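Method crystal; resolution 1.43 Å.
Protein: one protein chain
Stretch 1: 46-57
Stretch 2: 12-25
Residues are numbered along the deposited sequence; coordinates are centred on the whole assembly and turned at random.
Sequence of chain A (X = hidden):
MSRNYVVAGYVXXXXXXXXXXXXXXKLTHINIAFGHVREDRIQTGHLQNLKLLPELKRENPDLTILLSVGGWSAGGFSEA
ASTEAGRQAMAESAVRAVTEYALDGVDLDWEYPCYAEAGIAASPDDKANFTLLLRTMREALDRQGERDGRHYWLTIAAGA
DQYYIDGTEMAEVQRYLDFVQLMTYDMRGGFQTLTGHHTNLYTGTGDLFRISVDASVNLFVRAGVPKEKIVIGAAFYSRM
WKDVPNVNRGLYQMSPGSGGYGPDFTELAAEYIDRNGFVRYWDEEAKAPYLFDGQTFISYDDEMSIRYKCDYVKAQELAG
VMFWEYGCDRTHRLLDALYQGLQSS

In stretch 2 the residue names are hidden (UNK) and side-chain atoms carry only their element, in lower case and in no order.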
# COMPACT_ATOMS: atom_id res chain seq x y z
N HIS A 46 -5.24 27.04 23.89
CA HIS A 46 -4.20 26.22 24.49
C HIS A 46 -2.80 26.64 24.04
O HIS A 46 -1.81 26.20 24.65
CB HIS A 46 -4.42 24.76 24.11
CG HIS A 46 -4.45 24.53 22.62
ND1 HIS A 46 -5.47 25.00 21.82
CD2 HIS A 46 -3.57 23.92 21.80
CE1 HIS A 46 -5.22 24.68 20.56
NE2 HIS A 46 -4.07 24.02 20.52
N LEU A 47 -2.68 27.45 23.00
CA LEU A 47 -1.37 27.85 22.49
C LEU A 47 -0.83 29.01 23.32
O LEU A 47 -1.56 29.92 23.71
CB LEU A 47 -1.50 28.28 21.03
CG LEU A 47 -2.08 27.19 20.12
CD1 LEU A 47 -2.42 27.74 18.75
CD2 LEU A 47 -1.12 26.01 20.01
N GLN A 48 0.48 28.98 23.58
CA GLN A 48 1.05 29.84 24.61
C GLN A 48 1.89 31.01 24.10
O GLN A 48 2.00 32.01 24.80
CB GLN A 48 1.89 29.01 25.59
CG GLN A 48 1.04 28.22 26.59
CD GLN A 48 -0.19 28.99 27.04
OE1 GLN A 48 -1.32 28.63 26.70
NE2 GLN A 48 0.03 30.06 27.80
N ASN A 49 2.47 30.92 22.90
CA ASN A 49 3.47 31.88 22.48
C ASN A 49 3.03 32.75 21.30
O ASN A 49 3.87 33.32 20.60
CB ASN A 49 4.79 31.17 22.16
CG ASN A 49 5.44 30.59 23.39
OD1 ASN A 49 5.64 31.28 24.39
ND2 ASN A 49 5.79 29.31 23.33
N LEU A 50 1.72 32.88 21.08
CA LEU A 50 1.24 33.61 19.92
C LEU A 50 1.52 35.11 20.02
O LEU A 50 1.51 35.79 18.98
CB LEU A 50 -0.26 33.35 19.70
CG LEU A 50 -0.67 31.89 19.45
CD1 LEU A 50 -2.12 31.83 19.01
CD2 LEU A 50 0.24 31.22 18.42
N LYS A 51 1.77 35.63 21.22
CA LYS A 51 2.13 37.03 21.37
C LYS A 51 3.52 37.35 20.83
O LYS A 51 3.85 38.53 20.65
CB LYS A 51 2.05 37.46 22.84
CG LYS A 51 0.65 37.40 23.44
CD LYS A 51 -0.38 38.03 22.53
CE LYS A 51 -1.45 38.75 23.35
NZ LYS A 51 -1.47 38.29 24.77
N LEU A 52 4.33 36.32 20.56
CA LEU A 52 5.66 36.51 19.99
C LEU A 52 5.64 36.81 18.50
O LEU A 52 6.67 37.23 17.96
CB LEU A 52 6.51 35.25 20.26
CG LEU A 52 8.01 35.28 19.99
CD1 LEU A 52 8.69 36.42 20.73
CD2 LEU A 52 8.65 33.94 20.35
N LEU A 53 4.51 36.62 17.83
CA LEU A 53 4.50 36.69 16.37
C LEU A 53 4.89 38.05 15.80
O LEU A 53 5.66 38.07 14.82
CB LEU A 53 3.16 36.19 15.81
CG LEU A 53 2.75 34.78 16.23
CD1 LEU A 53 1.50 34.37 15.47
CD2 LEU A 53 3.88 33.77 16.02
N PRO A 54 4.42 39.20 16.31
CA PRO A 54 4.88 40.48 15.76
C PRO A 54 6.40 40.63 15.74
O PRO A 54 6.94 41.18 14.77
CB PRO A 54 4.20 41.52 16.66
CG PRO A 54 2.94 40.84 17.09
CD PRO A 54 3.31 39.39 17.27
N GLU A 55 7.09 40.17 16.78
CA GLU A 55 8.55 40.28 16.80
C GLU A 55 9.18 39.38 15.76
O GLU A 55 10.19 39.75 15.14
CB GLU A 55 9.09 39.98 18.19
CG GLU A 55 10.62 39.88 18.26
CD GLU A 55 11.33 41.21 17.98
OE1 GLU A 55 11.68 41.46 16.81
OE2 GLU A 55 11.53 42.00 18.93
N LEU A 56 8.62 38.19 15.55
CA LEU A 56 9.15 37.31 14.51
C LEU A 56 8.99 37.96 13.14
O LEU A 56 9.91 37.90 12.30
CB LEU A 56 8.44 35.95 14.54
CG LEU A 56 8.53 35.16 15.85
CD1 LEU A 56 7.87 33.78 15.68
CD2 LEU A 56 9.96 35.02 16.33
N LYS A 57 7.84 38.59 12.89
CA LYS A 57 7.62 39.26 11.62
C LYS A 57 8.53 40.48 11.47
O LYS A 57 8.95 40.80 10.36
CB LYS A 57 6.16 39.68 11.49
CG LYS A 57 5.18 38.53 11.41
CD LYS A 57 3.79 39.06 11.08
CE LYS A 57 3.29 38.51 9.75
NZ LYS A 57 4.19 38.86 8.61
N UNK A 12 6.28 23.84 16.40
CA UNK A 12 5.32 23.74 17.50
C UNK A 12 5.26 25.06 18.26
O UNK A 12 6.23 25.81 18.32
c UNK A 12 5.70 22.61 18.45
o UNK A 12 6.79 22.98 19.27
N UNK A 13 4.08 25.37 18.80
CA UNK A 13 3.93 26.60 19.59
C UNK A 13 4.98 26.65 20.69
O UNK A 13 5.53 27.72 20.99
o UNK A 13 2.09 27.28 22.43
c UNK A 13 2.38 27.69 21.29
c UNK A 13 2.51 26.68 20.16
o UNK A 13 2.57 28.90 21.04
N UNK A 14 5.29 25.49 21.28
CA UNK A 14 6.27 25.42 22.36
C UNK A 14 7.67 25.83 21.89
O UNK A 14 8.48 26.30 22.71
n UNK A 14 5.94 23.09 26.83
c UNK A 14 7.33 23.67 23.95
c UNK A 14 7.15 22.24 24.42
c UNK A 14 6.26 24.00 22.92
n UNK A 14 5.77 21.97 24.82
n UNK A 14 3.96 22.09 26.23
c UNK A 14 5.22 22.38 25.96
N UNK A 15 7.97 25.68 20.60
CA UNK A 15 9.30 25.97 20.08
C UNK A 15 9.43 27.37 19.49
O UNK A 15 10.53 27.75 19.09
c UNK A 15 9.88 23.55 19.59
c UNK A 15 10.24 23.13 20.82
c UNK A 15 9.71 24.93 19.03
n UNK A 15 10.22 21.76 20.80
c UNK A 15 9.86 21.35 19.60
n UNK A 15 9.65 22.42 18.85
N UNK A 16 8.34 28.14 19.41
CA UNK A 16 8.42 29.50 18.87
C UNK A 16 9.50 30.36 19.52
O UNK A 16 10.22 31.05 18.78
c UNK A 16 7.04 30.17 18.92
c UNK A 16 6.01 29.65 17.91
c UNK A 16 4.61 30.17 18.28
c UNK A 16 6.38 30.02 16.48
N UNK A 17 9.68 30.37 20.85
CA UNK A 17 10.74 31.22 21.43
C UNK A 17 12.14 30.81 21.04
O UNK A 17 13.07 31.61 21.19
c UNK A 17 10.52 31.08 22.94
c UNK A 17 9.11 30.61 23.09
c UNK A 17 8.85 29.75 21.89
N UNK A 18 12.34 29.59 20.54
CA UNK A 18 13.68 29.17 20.14
C UNK A 18 14.10 29.72 18.78
O UNK A 18 15.28 29.63 18.44
o UNK A 18 12.62 24.98 22.38
o UNK A 18 13.58 24.93 20.40
c UNK A 18 13.20 25.54 21.42
c UNK A 18 13.77 27.65 20.15
c UNK A 18 13.44 27.03 21.50
N UNK A 19 13.17 30.30 18.01
CA UNK A 19 13.52 30.82 16.70
C UNK A 19 14.43 32.03 16.83
O UNK A 19 14.14 32.97 17.58
c UNK A 19 10.02 30.46 15.07
c UNK A 19 12.11 29.51 14.09
c UNK A 19 11.45 30.03 15.36
c UNK A 19 12.25 31.20 15.94
N UNK A 20 15.54 32.01 16.11
CA UNK A 20 16.50 33.10 16.07
C UNK A 20 16.34 33.87 14.77
O UNK A 20 15.75 33.40 13.80
c UNK A 20 17.93 32.56 16.17
o UNK A 20 18.24 31.81 14.99
c UNK A 20 18.07 31.66 17.39
N UNK A 21 16.89 35.09 14.75
CA UNK A 21 16.80 35.91 13.55
C UNK A 21 17.45 35.21 12.35
O UNK A 21 16.90 35.24 11.24
c UNK A 21 18.27 40.38 13.32
c UNK A 21 17.43 37.29 13.78
c UNK A 21 17.12 39.57 12.73
c UNK A 21 17.53 38.13 12.50
n UNK A 21 17.87 41.80 13.57
N UNK A 22 18.61 34.59 12.56
CA UNK A 22 19.29 33.91 11.47
C UNK A 22 18.44 32.79 10.88
O UNK A 22 18.38 32.63 9.65
c UNK A 22 20.66 33.37 11.92
c UNK A 22 22.61 31.89 11.26
c UNK A 22 21.12 32.16 11.12
o UNK A 22 23.19 31.31 10.31
o UNK A 22 23.19 32.23 12.31
N UNK A 23 17.75 32.02 11.73
CA UNK A 23 16.87 30.97 11.24
C UNK A 23 15.65 31.55 10.54
O UNK A 23 15.22 31.04 9.50
c UNK A 23 16.41 30.08 12.40
o UNK A 23 17.59 27.53 14.69
c UNK A 23 17.52 29.31 13.10
o UNK A 23 16.09 29.11 15.00
c UNK A 23 17.03 28.60 14.35
N UNK A 24 15.08 32.62 11.11
CA UNK A 24 13.88 33.22 10.53
C UNK A 24 14.14 33.72 9.12
O UNK A 24 13.24 33.66 8.27
c UNK A 24 11.44 33.26 12.62
c UNK A 24 12.74 35.06 13.78
c UNK A 24 12.81 33.90 12.78
c UNK A 24 13.37 34.35 11.42
N UNK A 25 15.35 34.21 8.85
CA UNK A 25 15.66 34.74 7.53
C UNK A 25 15.81 33.64 6.49
O UNK A 25 15.77 33.94 5.29
n UNK A 25 15.93 40.44 7.15
c UNK A 25 16.73 38.07 7.34
c UNK A 25 16.94 35.58 7.58
c UNK A 25 16.78 36.90 8.31
c UNK A 25 16.44 39.38 8.07
O HOH W 1 7.61 27.90 25.24

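Position 12 carries one carbon and then one oxygen, and neither atom comes near stretch 1; this is Ser12, whose OG accepts a weak hydrogen bond from N of residue 15 (3.2 Å). At position 13 there are two carbons, the second bearing two oxygens. One oxygen lies 2.6 Å from Gln48 N and the other 2.7 Å from Asn49 N, as expected of a short carboxylate facing two backbone amides: Asp13. Position 14 has three carbons, a nitrogen, and a carbon carrying two more nitrogens, a guanidinium, and its CB points away from stretch 1; it is Arg14. Position 15, one carbon followed by a five-membered ring of three carbons and two nitrogens, also turns away and is His15.

The four carbons of position 16 fork at the second. They reach CB of Asn49 and the methyl groups of Leu53 and Leu56, which identifies Leu16. At position 17 three carbons close a ring onto the backbone nitrogen, so the residue is Pro17; its CD is 3.4 Å from Asn49 ND2, and its CA is 3.6 Å from Leu52 CD2. Position 18 has three carbons, the third with two oxygens, and makes no contact: Glu18. Position 19 again shows four carbons forked at the second, one of them 4.0 Å from Leu56 CD1, and is Leu19.

A single carbon bearing one oxygen and one carbon marks position 20 as Thr20. Four carbons in a row ending in nitrogen make position 21 Lys21. Positions 22 and 23 each have three carbons ending in two oxygens, and are Glu22 and Glu23; Thr20 OG1 caps the helix by accepting from Glu23 N (3.3 Å), while Thr20 N donates to Glu23 OE1 (3.2 Å). Position 24, with four carbons forked at the second, approaches Leu56 CD2 and is Leu24. Position 25, four carbons in a row and a terminal nitrogen, does not touch stretch 1 and is Lys25.

The contact joins a polar clasp to an apolar patch. Asp13 OD2 accepts from Gln48 N (2.6 Å) and OD1 from Asn49 N (2.7 Å), while Asn49 ND2 returns a bond to Asp13 O (2.8 Å), so backbone and side chain are held together on both partners. A water accepts from Asn49 ND2 (3.0 Å) and donates to Arg14 O (3.1 Å). Farther along, Leu56 packs against Leu16, Leu19 and Leu24, its CD2 lying 3.8 Å from Leu24 CD1.

Stretch 2 12-25: SDRHLPELTKEELK
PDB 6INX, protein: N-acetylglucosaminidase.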